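Local coordinates for protein kinectin 1 (Kinesin receptor) (PDB 4MU6) that is a Legionella effector of unknown function, probably membrane-associated, whose elongated, largely helical N-terminal coiled-coil domain is the part described here, at residues M3-H17 / S48-D60. Sequence-based numbering, arbitrary orientation.
Sequences MFLANCNIEELVTEH and SVTATLLKSRDSD
The carboxylate of Asp60 is gripped through both oxygens by consecutive backbone amides: Phe4 N donates to Asp60 OD1 at 3.0 Å, and Leu5 N to Asp60 OD2 at 2.8 Å, on the syn lone pair. Asp60 CG, anti to the carbonyl carbon (chi1 -67°), sends the carboxylate to these amides, and the paired bonds restrict its rotation about CB-CG. The chain of selenomethionine Met3, bent at chi2 and chi3, crosses it obliquely and brings CE to 3.3 Å from Asp60 CG. The Phe4 ring, turned only 20° from the carboxylate plane, receives Asp60 OD1 at its edge, while Leu5 runs alongside Arg57, its CD1 3.9 Å from Arg57 CB. The amide bonds join the N-terminal turn to the long helix 43-105 of the coiled-coil domain, and helical segment 10-17, N-capped by Asn9, runs at 130° to segment 48-60. Between them Leu13 CD2 packs 4.0 Å from both Val49 CG1 and Leu53 CD2; Ile10 and Val14 also touch Ala255 of helix 227-273. At the far end His17 ND1 and Ser48 OG are hydrogen-bonded at 2.5 Å. Val49 CG2 makes an off-centre CH-pi contact with the imidazole, and a water hydrogen-bonded to Ser48 OG also donates a weak bond to His17 O.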
HETATM    1  N   MSE A   3      10.377 -18.200  -6.924  1.00 59.96           N
HETATM    2  CA  MSE A   3      10.451 -17.285  -8.054  1.00 54.25           C
HETATM    3  C   MSE A   3      10.830 -17.989  -9.345  1.00 52.48           C
HETATM    4  O   MSE A   3      11.600 -18.945  -9.340  1.00 60.29           O
HETATM    5  CB  MSE A   3      11.465 -16.189  -7.751  1.00 55.85           C
HETATM    6  CG  MSE A   3      11.092 -15.398  -6.516  1.00 67.05           C
HETATM    7 SE   MSE A   3       9.387 -14.498  -6.813  1.00126.44          SE
HETATM    8  CE  MSE A   3      10.042 -13.285  -8.160  1.00 31.19           C
ATOM      9  N   PHE A   4      10.297 -17.492 -10.453  1.00 48.46           N
ATOM     10  CA  PHE A   4      10.582 -18.073 -11.755  1.00 48.79           C
ATOM     11  C   PHE A   4      11.731 -17.389 -12.496  1.00 45.21           C
ATOM     12  O   PHE A   4      12.697 -18.050 -12.883  1.00 38.45           O
ATOM     13  CB  PHE A   4       9.327 -18.071 -12.623  1.00 46.23           C
ATOM     14  CG  PHE A   4       8.293 -19.083 -12.204  1.00 47.20           C
ATOM     15  CD1 PHE A   4       8.403 -20.414 -12.603  1.00 48.85           C
ATOM     16  CD2 PHE A   4       7.199 -18.704 -11.431  1.00 41.26           C
ATOM     17  CE1 PHE A   4       7.443 -21.353 -12.228  1.00 42.83           C
ATOM     18  CE2 PHE A   4       6.231 -19.632 -11.056  1.00 38.06           C
ATOM     19  CZ  PHE A   4       6.352 -20.958 -11.455  1.00 44.17           C
ATOM     20  N   LEU A   5      11.628 -16.075 -12.711  1.00 41.11           N
ATOM     21  CA  LEU A   5      12.624 -15.385 -13.531  1.00 41.06           C
ATOM     22  C   LEU A   5      14.013 -15.533 -12.929  1.00 44.82           C
ATOM     23  O   LEU A   5      14.966 -15.864 -13.630  1.00 44.65           O
ATOM     24  CB  LEU A   5      12.295 -13.899 -13.705  1.00 39.88           C
ATOM     25  CG  LEU A   5      11.116 -13.494 -14.574  1.00 39.34           C
ATOM     26  CD1 LEU A   5      11.182 -12.008 -14.852  1.00 40.38           C
ATOM     27  CD2 LEU A   5      11.072 -14.301 -15.877  1.00 41.84           C
ATOM     28  N   ALA A   6      14.104 -15.311 -11.619  1.00 45.75           N
ATOM     29  CA  ALA A   6      15.373 -15.348 -10.906  1.00 45.98           C
ATOM     30  C   ALA A   6      16.026 -16.717 -10.938  1.00 50.38           C
ATOM     31  O   ALA A   6      17.239 -16.830 -10.770  1.00 52.23           O
ATOM     32  CB  ALA A   6      15.184 -14.896  -9.465  1.00 47.55           C
ATOM     33  N   ASN A   7      15.222 -17.754 -11.151  1.00 51.90           N
ATOM     34  CA  ASN A   7      15.723 -19.124 -11.148  1.00 52.77           C
ATOM     35  C   ASN A   7      15.761 -19.758 -12.537  1.00 54.97           C
ATOM     36  O   ASN A   7      15.951 -20.969 -12.672  1.00 55.60           O
ATOM     37  CB  ASN A   7      14.904 -19.986 -10.188  1.00 50.93           C
ATOM     38  CG  ASN A   7      15.105 -19.586  -8.743  1.00 60.62           C
ATOM     39  OD1 ASN A   7      16.232 -19.589  -8.240  1.00 63.86           O
ATOM     40  ND2 ASN A   7      14.018 -19.208  -8.070  1.00 55.56           N
ATOM     41  N   CYS A   8      15.590 -18.935 -13.567  1.00 51.93           N
ATOM     42  CA  CYS A   8      15.567 -19.437 -14.935  1.00 54.58           C
ATOM     43  C   CYS A   8      16.971 -19.717 -15.460  1.00 52.28           C
ATOM     44  O   CYS A   8      17.810 -18.817 -15.534  1.00 46.61           O
ATOM     45  CB  CYS A   8      14.848 -18.456 -15.865  1.00 51.81           C
ATOM     46  SG  CYS A   8      14.552 -19.080 -17.549  1.00 52.47           S
ATOM     47  N   ASN A   9      17.216 -20.977 -15.800  1.00 53.06           N
ATOM     48  CA  ASN A   9      18.391 -21.371 -16.568  1.00 47.16           C
ATOM     49  C   ASN A   9      18.028 -21.184 -18.026  1.00 42.16           C
ATOM     50  O   ASN A   9      17.324 -22.005 -18.587  1.00 40.10           O
ATOM     51  CB  ASN A   9      18.694 -22.845 -16.324  1.00 47.33           C
ATOM     52  CG  ASN A   9      20.012 -23.290 -16.947  1.00 55.87           C
ATOM     53  OD1 ASN A   9      20.343 -22.930 -18.080  1.00 52.51           O
ATOM     54  ND2 ASN A   9      20.772 -24.076 -16.198  1.00 56.17           N
ATOM     55  N   ILE A  10      18.490 -20.105 -18.641  1.00 47.35           N
ATOM     56  CA  ILE A  10      18.009 -19.762 -19.976  1.00 42.86           C
ATOM     57  C   ILE A  10      18.380 -20.815 -21.037  1.00 41.75           C
ATOM     58  O   ILE A  10      17.599 -21.089 -21.950  1.00 37.63           O
ATOM     59  CB  ILE A  10      18.449 -18.332 -20.390  1.00 43.94           C
ATOM     60  CG1 ILE A  10      17.643 -17.834 -21.590  1.00 47.29           C
ATOM     61  CG2 ILE A  10      19.928 -18.281 -20.662  1.00 48.09           C
ATOM     62  CD1 ILE A  10      16.196 -17.536 -21.249  1.00 53.73           C
ATOM     63  N   GLU A  11      19.553 -21.425 -20.894  1.00 47.83           N
ATOM     64  CA  GLU A  11      20.019 -22.428 -21.846  1.00 46.31           C
ATOM     65  C   GLU A  11      19.142 -23.671 -21.788  1.00 43.77           C
ATOM     66  O   GLU A  11      18.747 -24.228 -22.815  1.00 43.49           O
ATOM     67  CB  GLU A  11      21.474 -22.801 -21.559  1.00 44.56           C
ATOM     68  CG  GLU A  11      22.053 -23.793 -22.540  1.00 63.67           C
ATOM     69  CD  GLU A  11      23.560 -23.961 -22.392  1.00 79.18           C
ATOM     70  OE1 GLU A  11      24.266 -22.944 -22.176  1.00 79.76           O
ATOM     71  OE2 GLU A  11      24.037 -25.113 -22.493  1.00 85.12           O
ATOM     72  N   GLU A  12      18.833 -24.101 -20.574  1.00 45.44           N
ATOM     73  CA  GLU A  12      17.987 -25.268 -20.378  1.00 48.70           C
ATOM     74  C   GLU A  12      16.551 -25.022 -20.870  1.00 48.16           C
ATOM     75  O   GLU A  12      15.889 -25.938 -21.355  1.00 51.36           O
ATOM     76  CB  GLU A  12      17.998 -25.640 -18.902  1.00 55.31           C
ATOM     77  CG  GLU A  12      17.387 -26.967 -18.570  1.00 65.96           C
ATOM     78  CD  GLU A  12      17.472 -27.253 -17.089  1.00 85.88           C
ATOM     79  OE1 GLU A  12      18.353 -26.661 -16.427  1.00 90.40           O
ATOM     80  OE2 GLU A  12      16.654 -28.051 -16.582  1.00 95.52           O
ATOM     81  N   LEU A  13      16.075 -23.786 -20.757  1.00 42.14           N
ATOM     82  CA  LEU A  13      14.725 -23.470 -21.226  1.00 48.58           C
ATOM     83  C   LEU A  13      14.643 -23.540 -22.750  1.00 48.04           C
ATOM     84  O   LEU A  13      13.742 -24.172 -23.308  1.00 42.79           O
ATOM     85  CB  LEU A  13      14.273 -22.092 -20.739  1.00 43.67           C
ATOM     86  CG  LEU A  13      12.882 -21.642 -21.212  1.00 43.08           C
ATOM     87  CD1 LEU A  13      11.829 -22.603 -20.728  1.00 44.44           C
ATOM     88  CD2 LEU A  13      12.568 -20.248 -20.715  1.00 48.71           C
ATOM     89  N   VAL A  14      15.588 -22.889 -23.419  1.00 42.94           N
ATOM     90  CA  VAL A  14      15.610 -22.887 -24.877  1.00 39.88           C
ATOM     91  C   VAL A  14      15.745 -24.314 -25.408  1.00 34.35           C
ATOM     92  O   VAL A  14      15.066 -24.698 -26.365  1.00 34.04           O
ATOM     93  CB  VAL A  14      16.736 -21.983 -25.414  1.00 39.81           C
ATOM     94  CG1 VAL A  14      16.754 -21.973 -26.935  1.00 29.04           C
ATOM     95  CG2 VAL A  14      16.553 -20.555 -24.871  1.00 44.22           C
ATOM     96  N   THR A  15      16.582 -25.105 -24.748  1.00 40.20           N
ATOM     97  CA  THR A  15      16.815 -26.484 -25.156  1.00 47.14           C
ATOM     98  C   THR A  15      15.531 -27.297 -25.078  1.00 47.85           C
ATOM     99  O   THR A  15      15.208 -28.060 -25.995  1.00 47.17           O
ATOM    100  CB  THR A  15      17.882 -27.159 -24.275  1.00 45.60           C
ATOM    101  OG1 THR A  15      19.134 -26.491 -24.451  1.00 40.55           O
ATOM    102  CG2 THR A  15      18.045 -28.616 -24.662  1.00 48.86           C
ATOM    103  N   GLU A  16      14.807 -27.125 -23.978  1.00 43.61           N
ATOM    104  CA  GLU A  16      13.556 -27.835 -23.781  1.00 46.60           C
ATOM    105  C   GLU A  16      12.598 -27.486 -24.907  1.00 40.54           C
ATOM    106  O   GLU A  16      11.933 -28.358 -25.459  1.00 39.20           O
ATOM    107  CB  GLU A  16      12.943 -27.480 -22.433  1.00 56.57           C
ATOM    108  CG  GLU A  16      11.695 -28.285 -22.087  1.00 72.41           C
ATOM    109  CD  GLU A  16      10.913 -27.693 -20.911  1.00 84.33           C
ATOM    110  OE1 GLU A  16      10.520 -28.463 -20.006  1.00 90.18           O
ATOM    111  OE2 GLU A  16      10.684 -26.461 -20.892  1.00 84.89           O
ATOM    112  N   HIS A  17      12.556 -26.210 -25.271  1.00 39.65           N
ATOM    113  CA  HIS A  17      11.675 -25.774 -26.349  1.00 38.14           C
ATOM    114  C   HIS A  17      12.149 -26.204 -27.745  1.00 33.52           C
ATOM    115  O   HIS A  17      11.338 -26.427 -28.642  1.00 36.32           O
ATOM    116  CB  HIS A  17      11.444 -24.270 -26.280  1.00 41.24           C
ATOM    117  CG  HIS A  17      10.535 -23.860 -25.165  1.00 45.81           C
ATOM    118  ND1 HIS A  17       9.241 -23.439 -25.379  1.00 44.70           N
ATOM    119  CD2 HIS A  17      10.725 -23.827 -23.824  1.00 43.45           C
ATOM    120  CE1 HIS A  17       8.676 -23.153 -24.220  1.00 49.93           C
ATOM    121  NE2 HIS A  17       9.556 -23.379 -23.261  1.00 48.19           N
ATOM    122  N   SER A  48       7.642 -19.533 -28.531  1.00 29.82           N
ATOM    123  CA  SER A  48       7.265 -20.353 -27.379  1.00 27.50           C
ATOM    124  C   SER A  48       8.116 -20.085 -26.117  1.00 28.88           C
ATOM    125  O   SER A  48       7.576 -20.077 -25.011  1.00 31.89           O
ATOM    126  CB  SER A  48       7.173 -21.852 -27.734  1.00 34.15           C
ATOM    127  OG  SER A  48       8.409 -22.529 -27.602  1.00 44.04           O
ATOM    128  N   VAL A  49       9.425 -19.871 -26.271  1.00 36.36           N
ATOM    129  CA  VAL A  49      10.277 -19.475 -25.142  1.00 29.96           C
ATOM    130  C   VAL A  49       9.803 -18.120 -24.589  1.00 32.35           C
ATOM    131  O   VAL A  49       9.680 -17.938 -23.380  1.00 32.34           O
ATOM    132  CB  VAL A  49      11.747 -19.349 -25.554  1.00 30.69           C
ATOM    133  CG1 VAL A  49      12.590 -18.735 -24.412  1.00 33.03           C
ATOM    134  CG2 VAL A  49      12.297 -20.702 -25.975  1.00 31.93           C
ATOM    135  N   THR A  50       9.524 -17.183 -25.491  1.00 32.46           N
ATOM    136  CA  THR A  50       9.078 -15.852 -25.101  1.00 34.23           C
ATOM    137  C   THR A  50       7.762 -15.883 -24.312  1.00 39.36           C
ATOM    138  O   THR A  50       7.626 -15.145 -23.342  1.00 41.33           O
ATOM    139  CB  THR A  50       8.988 -14.888 -26.317  1.00 32.89           C
ATOM    140  OG1 THR A  50      10.291 -14.734 -26.901  1.00 31.66           O
ATOM    141  CG2 THR A  50       8.461 -13.498 -25.906  1.00 25.59           C
ATOM    142  N   ALA A  51       6.818 -16.743 -24.705  1.00 34.31           N
ATOM    143  CA  ALA A  51       5.537 -16.857 -23.987  1.00 35.65           C
ATOM    144  C   ALA A  51       5.749 -17.425 -22.589  1.00 37.66           C
ATOM    145  O   ALA A  51       5.171 -16.925 -21.611  1.00 31.60           O
ATOM    146  CB  ALA A  51       4.490 -17.706 -24.784  1.00 28.93           C
ATOM    147  N   THR A  52       6.590 -18.456 -22.494  1.00 35.44           N
ATOM    148  CA  THR A  52       6.975 -19.001 -21.194  1.00 34.15           C
ATOM    149  C   THR A  52       7.600 -17.933 -20.290  1.00 34.20           C
ATOM    150  O   THR A  52       7.293 -17.857 -19.100  1.00 38.37           O
ATOM    151  CB  THR A  52       7.962 -20.166 -21.332  1.00 42.16           C
ATOM    152  OG1 THR A  52       7.296 -21.294 -21.916  1.00 43.78           O
ATOM    153  CG2 THR A  52       8.534 -20.560 -19.959  1.00 37.77           C
ATOM    154  N   LEU A  53       8.488 -17.114 -20.836  1.00 38.32           N
ATOM    155  CA  LEU A  53       9.133 -16.090 -20.003  1.00 35.84           C
ATOM    156  C   LEU A  53       8.141 -15.032 -19.522  1.00 36.88           C
ATOM    157  O   LEU A  53       8.222 -14.557 -18.379  1.00 37.43           O
ATOM    158  CB  LEU A  53      10.322 -15.449 -20.726  1.00 29.65           C
ATOM    159  CG  LEU A  53      11.538 -16.377 -20.816  1.00 34.77           C
ATOM    160  CD1 LEU A  53      12.541 -15.871 -21.827  1.00 27.66           C
ATOM    161  CD2 LEU A  53      12.177 -16.497 -19.441  1.00 35.92           C
ATOM    162  N   LEU A  54       7.196 -14.676 -20.383  1.00 35.07           N
ATOM    163  CA  LEU A  54       6.206 -13.662 -20.031  1.00 38.62           C
ATOM    164  C   LEU A  54       5.276 -14.166 -18.941  1.00 39.06           C
ATOM    165  O   LEU A  54       4.930 -13.405 -18.014  1.00 27.40           O
ATOM    166  CB  LEU A  54       5.401 -13.244 -21.258  1.00 37.31           C
ATOM    167  CG  LEU A  54       6.217 -12.463 -22.279  1.00 38.38           C
ATOM    168  CD1 LEU A  54       5.437 -12.375 -23.564  1.00 44.84           C
ATOM    169  CD2 LEU A  54       6.561 -11.071 -21.741  1.00 38.48           C
ATOM    170  N   LYS A  55       4.871 -15.435 -19.060  1.00 31.44           N
ATOM    171  CA  LYS A  55       4.034 -16.063 -18.047  1.00 32.65           C
ATOM    172  C   LYS A  55       4.757 -16.116 -16.717  1.00 36.76           C
ATOM    173  O   LYS A  55       4.162 -15.845 -15.675  1.00 41.63           O
ATOM    174  CB  LYS A  55       3.609 -17.462 -18.448  1.00 31.02           C
ATOM    175  CG  LYS A  55       2.475 -17.534 -19.469  1.00 46.09           C
ATOM    176  CD  LYS A  55       2.307 -18.973 -19.993  1.00 54.15           C
ATOM    177  CE  LYS A  55       1.174 -19.109 -21.019  1.00 58.80           C
ATOM    178  NZ  LYS A  55       1.507 -18.596 -22.379  1.00 61.58           N
ATOM    179  N   SER A  56       6.037 -16.472 -16.762  1.00 39.34           N
ATOM    180  CA  SER A  56       6.895 -16.486 -15.578  1.00 40.78           C
ATOM    181  C   SER A  56       7.029 -15.095 -14.942  1.00 41.01           C
ATOM    182  O   SER A  56       6.968 -14.948 -13.716  1.00 33.86           O
ATOM    183  CB  SER A  56       8.284 -17.014 -15.944  1.00 38.95           C
ATOM    184  OG  SER A  56       8.233 -18.398 -16.227  1.00 37.11           O
ATOM    185  N   ARG A  57       7.240 -14.087 -15.787  1.00 38.48           N
ATOM    186  CA  ARG A  57       7.332 -12.720 -15.324  1.00 33.57           C
ATOM    187  C   ARG A  57       6.018 -12.325 -14.676  1.00 40.11           C
ATOM    188  O   ARG A  57       5.994 -11.724 -13.602  1.00 33.71           O
ATOM    189  CB  ARG A  57       7.602 -11.761 -16.479  1.00 31.81           C
ATOM    190  CG  ARG A  57       7.657 -10.290 -16.013  1.00 38.32           C
ATOM    191  CD  ARG A  57       7.319  -9.374 -17.160  1.00 43.09           C
ATOM    192  NE  ARG A  57       5.956  -9.631 -17.617  1.00 42.14           N
ATOM    193  CZ  ARG A  57       5.450  -9.205 -18.769  1.00 40.03           C
ATOM    194  NH1 ARG A  57       6.201  -8.513 -19.613  1.00 45.53           N
ATOM    195  NH2 ARG A  57       4.188  -9.482 -19.075  1.00 40.05           N
ATOM    196  N   ASP A  58       4.916 -12.675 -15.334  1.00 41.19           N
ATOM    197  CA  ASP A  58       3.604 -12.332 -14.802  1.00 40.20           C
ATOM    198  C   ASP A  58       3.395 -12.975 -13.438  1.00 37.94           C
ATOM    199  O   ASP A  58       2.858 -12.339 -12.525  1.00 41.56           O
ATOM    200  CB  ASP A  58       2.494 -12.707 -15.784  1.00 36.12           C
ATOM    201  CG  ASP A  58       2.377 -11.710 -16.915  1.00 45.41           C
ATOM    202  OD1 ASP A  58       3.234 -10.794 -16.982  1.00 42.98           O
ATOM    203  OD2 ASP A  58       1.433 -11.830 -17.727  1.00 55.97           O
ATOM    204  N   SER A  59       3.853 -14.215 -13.290  1.00 32.96           N
ATOM    205  CA  SER A  59       3.709 -14.910 -12.012  1.00 39.29           C
ATOM    206  C   SER A  59       4.523 -14.237 -10.893  1.00 34.81           C
ATOM    207  O   SER A  59       4.031 -14.049  -9.771  1.00 37.41           O
ATOM    208  CB  SER A  59       4.087 -16.387 -12.130  1.00 33.01           C
ATOM    209  OG  SER A  59       4.069 -16.984 -10.836  1.00 40.83           O
ATOM    210  N   ASP A  60       5.763 -13.874 -11.206  1.00 31.51           N
ATOM    211  CA  ASP A  60       6.613 -13.154 -10.264  1.00 26.97           C
ATOM    212  C   ASP A  60       5.960 -11.835  -9.835  1.00 29.70           C
ATOM    213  O   ASP A  60       5.882 -11.541  -8.651  1.00 34.57           O
ATOM    214  CB  ASP A  60       7.994 -12.900 -10.873  1.00 27.38           C
ATOM    215  CG  ASP A  60       8.788 -14.189 -11.083  1.00 38.63           C
ATOM    216  OD1 ASP A  60       8.296 -15.283 -10.712  1.00 46.24           O
ATOM    217  OD2 ASP A  60       9.921 -14.105 -11.607  1.00 41.13           O
TER
HETATM  218  O   HOH W   1       8.739 -24.475 -29.575  1.00 47.20           O